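Local coordinates for protein glutathione S-transferase 2 (Onchocerca volvulus, PDB 1TU7) that catalyses the conjugation of glutathione to electrophilic substrates as a homodimer and appears to play a central role in the parasite's detoxification system, at residues Lys183-Pro186 / Lys187-Glu190; Thr84-Ile87 / Asp88-Cys91; Leu175-Phe178 / His179-Lys183. All coordinates share one frame; numbering follows the deposited sequence.

Contact 1: Lys183-Pro186 / Lys187-Glu190; sequences KDRP and KLKE
Arg185 and Leu188 meet along one flank of a new helix, the methyl CD1 of Leu188 lying 4.3 Å from CD of Arg185. Leu188 gets there with CG anti to its carbonyl carbon (chi1 -64°), and the leucine side chain also packs on Leu19 and Phe155. Beyond CD the arginine leaves the turn: its guanidinium forms a salt bridge through NH2 to Asp23 at the end of helix 15-23. Lys189 makes a closer approach, its CB 3.3 Å from Lys183 O. From there the lysine runs fully extended, all four torsions near 180°, carrying its amine clear of the turn. Its NZ is 5.7 Å from Asp184 OD2, so any attraction between these opposite charges acts over a distance; OD2 is hydrogen-bonded to Gln180 instead. This is the start of helix 186-197, with Arg185 in the N-cap position and Pro186 in the first turn, where the missing amide hydrogen of proline costs no helical bond. The joint belongs to the C-terminal domain of a pi-class glutathione transferase, and its Arg185 and Leu188 reach the thioredoxin-like N-terminal domain. Arg185 O receives Lys189 N at 2.8 Å, a bond of the helix's opening turn. One residue on, Glu190 N bonds to Pro186 O at 3.2 Å. The Glu190 chain is extended past CG, with only its CB lying near Pro186 O, at 3.7 Å.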
loop_
_atom_site.group_PDB
_atom_site.type_symbol
_atom_site.label_atom_id
_atom_site.label_comp_id
_atom_site.label_asym_id
_atom_site.label_seq_id
_atom_site.Cartn_x
_atom_site.Cartn_y
_atom_site.Cartn_z
ATOM N N LYS A 183 -4.145 4.898 -23.409
ATOM C CA LYS A 183 -5.054 5.984 -23.752
ATOM C C LYS A 183 -5.806 5.641 -25.034
ATOM O O LYS A 183 -6.903 6.123 -25.256
ATOM C CB LYS A 183 -4.290 7.298 -23.922
ATOM C CG LYS A 183 -5.156 8.547 -23.836
ATOM C CD LYS A 183 -4.267 9.782 -23.830
ATOM C CE LYS A 183 -4.986 11.071 -24.209
ATOM N NZ LYS A 183 -4.027 12.207 -24.069
ATOM N N ASP A 184 -5.221 4.784 -25.864
ATOM C CA ASP A 184 -5.827 4.416 -27.144
ATOM C C ASP A 184 -6.829 3.285 -27.004
ATOM O O ASP A 184 -7.570 2.978 -27.958
ATOM C CB ASP A 184 -4.750 4.006 -28.142
ATOM C CG ASP A 184 -4.007 5.175 -28.738
ATOM O OD1 ASP A 184 -2.961 4.911 -29.377
ATOM O OD2 ASP A 184 -4.385 6.349 -28.614
ATOM N N ARG A 185 -6.882 2.616 -25.854
ATOM C CA ARG A 185 -7.917 1.612 -25.656
ATOM C C ARG A 185 -9.262 2.307 -25.797
ATOM O O ARG A 185 -9.439 3.379 -25.247
ATOM C CB ARG A 185 -7.766 0.946 -24.307
ATOM C CG ARG A 185 -6.449 0.190 -24.186
ATOM C CD ARG A 185 -6.165 -0.328 -22.809
ATOM N NE ARG A 185 -7.099 -1.355 -22.365
ATOM C CZ ARG A 185 -6.976 -2.653 -22.595
ATOM N NH1 ARG A 185 -5.967 -3.121 -23.288
ATOM N NH2 ARG A 185 -7.859 -3.482 -22.080
ATOM N N PRO A 186 -10.184 1.773 -26.591
ATOM C CA PRO A 186 -11.356 2.574 -26.959
ATOM C C PRO A 186 -12.181 3.166 -25.813
ATOM O O PRO A 186 -12.587 4.330 -25.897
ATOM C CB PRO A 186 -12.191 1.602 -27.778
ATOM C CG PRO A 186 -11.157 0.776 -28.452
ATOM C CD PRO A 186 -10.175 0.470 -27.296
ATOM N N LYS A 187 -12.423 2.396 -24.756
ATOM C CA LYS A 187 -13.241 2.893 -23.671
ATOM C C LYS A 187 -12.460 3.996 -22.927
ATOM O O LYS A 187 -13.055 4.962 -22.460
ATOM C CB LYS A 187 -13.676 1.757 -22.722
ATOM C CG LYS A 187 -14.654 0.790 -23.400
ATOM C CD LYS A 187 -14.638 -0.634 -22.857
ATOM C CE LYS A 187 -15.354 -1.630 -23.810
ATOM N NZ LYS A 187 -14.457 -2.446 -24.719
ATOM N N LEU A 188 -11.149 3.846 -22.826
ATOM C CA LEU A 188 -10.332 4.869 -22.160
ATOM C C LEU A 188 -10.156 6.097 -23.002
ATOM O O LEU A 188 -10.127 7.188 -22.481
ATOM C CB LEU A 188 -8.968 4.303 -21.738
ATOM C CG LEU A 188 -9.014 3.203 -20.691
ATOM C CD1 LEU A 188 -7.636 2.799 -20.248
ATOM C CD2 LEU A 188 -9.832 3.596 -19.482
ATOM N N LYS A 189 -10.081 5.953 -24.320
ATOM C CA LYS A 189 -9.940 7.107 -25.179
ATOM C C LYS A 189 -11.132 8.012 -24.983
ATOM O O LYS A 189 -10.979 9.224 -24.828
ATOM C CB LYS A 189 -9.830 6.678 -26.657
ATOM C CG LYS A 189 -9.666 7.836 -27.623
ATOM C CD LYS A 189 -9.479 7.323 -29.043
ATOM C CE LYS A 189 -9.291 8.462 -30.030
ATOM N NZ LYS A 189 -9.133 7.900 -31.413
ATOM N N GLU A 190 -12.324 7.449 -25.036
ATOM C CA GLU A 190 -13.542 8.244 -24.884
ATOM C C GLU A 190 -13.626 8.891 -23.494
ATOM O O GLU A 190 -13.913 10.089 -23.339
ATOM C CB GLU A 190 -14.716 7.320 -25.136
ATOM C CG GLU A 190 -16.099 7.841 -24.818
ATOM C CD GLU A 190 -17.172 6.781 -25.076
ATOM O OE1 GLU A 190 -17.064 5.612 -24.575
ATOM O OE2 GLU A 190 -18.127 7.104 -25.800
#

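Contact 2: Thr84-Ile87 / Asp88-Cys91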
loop_
_atom_site.group_PDB
_atom_site.type_symbol
_atom_site.label_atom_id
_atom_site.label_comp_id
_atom_site.label_asym_id
_atom_site.label_seq_id
_atom_site.Cartn_x
_atom_site.Cartn_y
_atom_site.Cartn_z
ATOM N N THR A 84 0.786 -12.580 -10.138
ATOM C CA THR A 84 0.031 -11.876 -9.106
ATOM C C THR A 84 0.964 -11.038 -8.215
ATOM O O THR A 84 0.672 -9.896 -7.869
ATOM C CB THR A 84 -0.763 -12.888 -8.282
ATOM O OG1 THR A 84 -1.628 -13.614 -9.158
ATOM C CG2 THR A 84 -1.661 -12.195 -7.229
ATOM N N THR A 85 2.082 -11.638 -7.821
ATOM C CA THR A 85 3.059 -10.953 -7.015
ATOM C C THR A 85 3.697 -9.803 -7.784
ATOM O O THR A 85 3.884 -8.707 -7.254
ATOM C CB THR A 85 4.139 -11.940 -6.592
ATOM O OG1 THR A 85 3.551 -12.961 -5.783
ATOM C CG2 THR A 85 5.209 -11.293 -5.753
ATOM N N TYR A 86 4.036 -10.055 -9.046
ATOM C CA TYR A 86 4.695 -9.050 -9.871
ATOM C C TYR A 86 3.863 -7.796 -10.064
ATOM O O TYR A 86 4.341 -6.670 -9.876
ATOM C CB TYR A 86 5.070 -9.645 -11.235
ATOM C CG TYR A 86 5.730 -8.627 -12.134
ATOM C CD1 TYR A 86 5.149 -8.213 -13.286
ATOM C CD2 TYR A 86 6.964 -8.089 -11.817
ATOM C CE1 TYR A 86 5.728 -7.295 -14.115
ATOM C CE2 TYR A 86 7.577 -7.164 -12.647
ATOM C CZ TYR A 86 6.959 -6.787 -13.792
ATOM O OH TYR A 86 7.560 -5.863 -14.634
ATOM N N ILE A 87 2.598 -7.962 -10.424
ATOM C CA ILE A 87 1.765 -6.801 -10.625
ATOM C C ILE A 87 1.531 -6.027 -9.350
ATOM O O ILE A 87 1.413 -4.824 -9.383
ATOM C CB ILE A 87 0.444 -7.138 -11.321
ATOM C CG1 ILE A 87 -0.453 -8.052 -10.478
ATOM C CG2 ILE A 87 0.749 -7.658 -12.716
ATOM C CD1 ILE A 87 -1.745 -8.455 -11.156
ATOM N N ASP A 88 1.465 -6.723 -8.218
ATOM C CA ASP A 88 1.318 -6.079 -6.911
ATOM C C ASP A 88 2.546 -5.266 -6.616
ATOM O O ASP A 88 2.481 -4.085 -6.291
ATOM C CB ASP A 88 1.094 -7.184 -5.890
ATOM C CG ASP A 88 0.773 -6.724 -4.534
ATOM O OD1 ASP A 88 0.738 -5.500 -4.259
ATOM O OD2 ASP A 88 0.535 -7.617 -3.661
ATOM N N MET A 89 3.699 -5.906 -6.757
ATOM C CA MET A 89 4.967 -5.229 -6.536
ATOM C C MET A 89 5.051 -3.966 -7.424
ATOM O O MET A 89 5.445 -2.893 -6.970
ATOM C CB MET A 89 6.103 -6.199 -6.851
ATOM C CG MET A 89 7.469 -5.643 -6.639
ATOM S SD MET A 89 8.754 -6.823 -7.174
ATOM C CE MET A 89 9.073 -6.246 -8.777
ATOM N N PHE A 90 4.705 -4.102 -8.693
ATOM C CA PHE A 90 4.742 -2.987 -9.638
ATOM C C PHE A 90 3.796 -1.864 -9.178
ATOM O O PHE A 90 4.182 -0.696 -9.102
ATOM C CB PHE A 90 4.370 -3.489 -11.046
ATOM C CG PHE A 90 4.915 -2.648 -12.183
ATOM C CD1 PHE A 90 5.759 -3.204 -13.112
ATOM C CD2 PHE A 90 4.590 -1.330 -12.333
ATOM C CE1 PHE A 90 6.302 -2.469 -14.108
ATOM C CE2 PHE A 90 5.132 -0.596 -13.377
ATOM C CZ PHE A 90 5.999 -1.175 -14.247
ATOM N N CYS A 91 2.571 -2.237 -8.848
ATOM C CA CYS A 91 1.562 -1.290 -8.419
ATOM C C CYS A 91 2.004 -0.565 -7.151
ATOM O O CYS A 91 1.823 0.645 -7.023
ATOM C CB CYS A 91 0.228 -2.001 -8.240
ATOM S SG CYS A 91 -1.183 -0.854 -8.191
#
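Met89 N donates to Thr85 O at 2.9 Å, and Phe90 N repeats the bond to Tyr86 O at the same length. The side chains of this last pair run next to each other in the same direction, and their rings form an offset edge-to-face stack, centroids 5.9 Å apart and planes at 83°. Phe90 turns its edge to the tyrosine: CD1 is 3.8 Å from Tyr86 CZ and 3.6 Å from Tyr86 OH, which lies near the plane of the phenylalanine ring. Met89 bends at its last torsion (chi3 96°), which brings CE to 4.1 Å from Tyr86 CD2, so the tyrosine ring is packed by residues three and four positions ahead. The polar side chains turn elsewhere. Thr85 OG1 bonds back to Glu81 O within the helix, while Asp88 OD2 makes a salt bridge to Arg68 of the second subunit, a charged tie across the homodimer interface, where Met89 also touches Gln46 of the second subunit. Around this early part of helix 81-107, Leu131 of helix 109-132 covers Tyr86, Met89 and Phe90, and helix 149-164 packs on Ile87, Phe90 and Cys91.

Contact 3: Leu175-Phe178 / His179-Lys183; sequences LKVF and HQRMK. Unlike the reference sequence in segment 175-178: Val177 (reference Ala).
Met182 CG lies over one face of the Phe178 ring, 3.9 Å from its centroid and displaced toward the rim, where CZ is the nearest ring atom at 3.6 Å. This is a CH-pi contact, and the sulfur adds a Met-aromatic one: SD stands obliquely 4.8 Å from the centroid. The methionine folds itself into place, CG beside its backbone N (chi1 -72°) and the chain bent again at chi2 and chi3, while Phe178 swings its ring forward along the helix to run in the same direction. On another side of the helix, Val177 CG1 meets Arg181 NH1 at 3.9 Å; the valine, which differs from the reference sequence, is exposed here. Behind both pairs is the i to i+4 backbone pattern, Met182 N to Phe178 O at 2.9 Å and Arg181 N to Val177 O at 2.8 Å, which sets the spacing of the partners. Helix 173-183 presents its buried side to two long helices of the C-terminal domain: Leu175 and Phe178 pack on helix 109-132, and Phe178 and His179 on helix 149-164.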
loop_
_atom_site.group_PDB
_atom_site.type_symbol
_atom_site.label_atom_id
_atom_site.label_comp_id
_atom_site.label_asym_id
_atom_site.label_seq_id
_atom_site.Cartn_x
_atom_site.Cartn_y
_atom_site.Cartn_z
ATOM N N LEU A 175 7.737 3.680 -21.470
ATOM C CA LEU A 175 6.673 4.335 -20.720
ATOM C C LEU A 175 5.814 5.216 -21.582
ATOM O O LEU A 175 4.594 5.239 -21.436
ATOM C CB LEU A 175 7.238 5.131 -19.570
ATOM C CG LEU A 175 7.932 4.341 -18.470
ATOM C CD1 LEU A 175 8.532 5.275 -17.420
ATOM C CD2 LEU A 175 6.991 3.356 -17.833
ATOM N N LYS A 176 6.442 5.978 -22.475
ATOM C CA LYS A 176 5.714 6.889 -23.352
ATOM C C LYS A 176 4.757 6.073 -24.242
ATOM O O LYS A 176 3.587 6.446 -24.368
ATOM C CB LYS A 176 6.688 7.716 -24.197
ATOM C CG LYS A 176 5.982 8.777 -25.063
ATOM C CD LYS A 176 6.964 9.515 -25.959
ATOM C CE LYS A 176 6.272 10.477 -26.889
ATOM N NZ LYS A 176 5.702 11.615 -26.167
ATOM N N VAL A 177 5.248 4.969 -24.809
ATOM C CA VAL A 177 4.424 4.134 -25.687
ATOM C C VAL A 177 3.318 3.428 -24.897
ATOM O O VAL A 177 2.181 3.315 -25.361
ATOM C CB VAL A 177 5.315 3.126 -26.443
ATOM C CG1 VAL A 177 4.509 2.128 -27.226
ATOM C CG2 VAL A 177 6.208 3.914 -27.363
ATOM N N PHE A 178 3.655 2.992 -23.685
ATOM C CA PHE A 178 2.657 2.363 -22.820
ATOM C C PHE A 178 1.513 3.340 -22.486
ATOM O O PHE A 178 0.339 2.984 -22.521
ATOM C CB PHE A 178 3.307 1.824 -21.538
ATOM C CG PHE A 178 2.316 1.421 -20.479
ATOM C CD1 PHE A 178 1.848 2.342 -19.540
ATOM C CD2 PHE A 178 1.837 0.130 -20.431
ATOM C CE1 PHE A 178 0.916 1.954 -18.604
ATOM C CE2 PHE A 178 0.913 -0.238 -19.493
ATOM C CZ PHE A 178 0.449 0.670 -18.565
ATOM N N HIS A 179 1.869 4.557 -22.102
ATOM C CA HIS A 179 0.871 5.550 -21.767
ATOM C C HIS A 179 -0.052 5.789 -22.962
ATOM O O HIS A 179 -1.269 5.850 -22.794
ATOM C CB HIS A 179 1.534 6.851 -21.278
ATOM C CG HIS A 179 0.623 8.026 -21.305
ATOM N ND1 HIS A 179 -0.160 8.404 -20.240
ATOM C CD2 HIS A 179 0.321 8.870 -22.318
ATOM C CE1 HIS A 179 -0.894 9.444 -20.594
ATOM N NE2 HIS A 179 -0.608 9.752 -21.847
ATOM N N GLN A 180 0.507 5.872 -24.155
ATOM C CA GLN A 180 -0.318 6.131 -25.333
ATOM C C GLN A 180 -1.143 4.897 -25.653
ATOM O O GLN A 180 -2.274 5.025 -26.082
ATOM C CB GLN A 180 0.540 6.543 -26.555
ATOM C CG GLN A 180 -0.323 7.102 -27.720
ATOM C CD GLN A 180 -1.113 8.354 -27.325
ATOM O OE1 GLN A 180 -0.523 9.321 -26.864
ATOM N NE2 GLN A 180 -2.454 8.338 -27.514
ATOM N N ARG A 181 -0.578 3.713 -25.450
ATOM C CA ARG A 181 -1.304 2.473 -25.726
ATOM C C ARG A 181 -2.548 2.360 -24.858
ATOM O O ARG A 181 -3.625 1.988 -25.325
ATOM C CB ARG A 181 -0.379 1.285 -25.499
ATOM C CG ARG A 181 -1.023 -0.052 -25.754
ATOM C CD ARG A 181 -0.092 -1.228 -25.560
ATOM N NE ARG A 181 1.133 -1.110 -26.342
ATOM C CZ ARG A 181 1.250 -1.225 -27.672
ATOM N NH1 ARG A 181 2.457 -1.088 -28.216
ATOM N NH2 ARG A 181 0.197 -1.483 -28.464
ATOM N N MET A 182 -2.397 2.711 -23.579
ATOM C CA MET A 182 -3.530 2.693 -22.667
ATOM C C MET A 182 -4.595 3.704 -23.055
ATOM O O MET A 182 -5.802 3.405 -23.067
ATOM C CB MET A 182 -3.035 2.965 -21.250
ATOM C CG MET A 182 -2.277 1.760 -20.691
ATOM S SD MET A 182 -3.286 0.284 -20.342
ATOM C CE MET A 182 -4.325 0.910 -19.014
ATOM N N LYS A 183 -4.145 4.898 -23.409
ATOM C CA LYS A 183 -5.054 5.984 -23.752
ATOM C C LYS A 183 -5.806 5.641 -25.034
ATOM O O LYS A 183 -6.903 6.123 -25.256
ATOM C CB LYS A 183 -4.290 7.298 -23.922
ATOM C CG LYS A 183 -5.156 8.547 -23.836
ATOM C CD LYS A 183 -4.267 9.782 -23.830
ATOM C CE LYS A 183 -4.986 11.071 -24.209
ATOM N NZ LYS A 183 -4.027 12.207 -24.069
#

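In the fold
Contact 2 is wholly buried, contact 3 partly, and contact 1 lies mostly at the surface. Contacts 1 and 3 are neighbours, sharing Lys183 and joined where Leu188 CD1 packs 3.4 Å from Met182 O; together they cover the turn from helix 173-183 into helix 186-197. Contact 2, on helix 81-107, is separate, its nearest atoms about 6 Å from contact 3 and about 13 Å from contact 1. Helix 149-164 is a common neighbour of all three. Aromatic packing dominates in 84-91 and 175-183, whereas 183-190 has no ring contact between its segments. The salt-bridge partners of contacts 1 and 2 lie outside their own segments, in the N-terminal domain and the second subunit respectively.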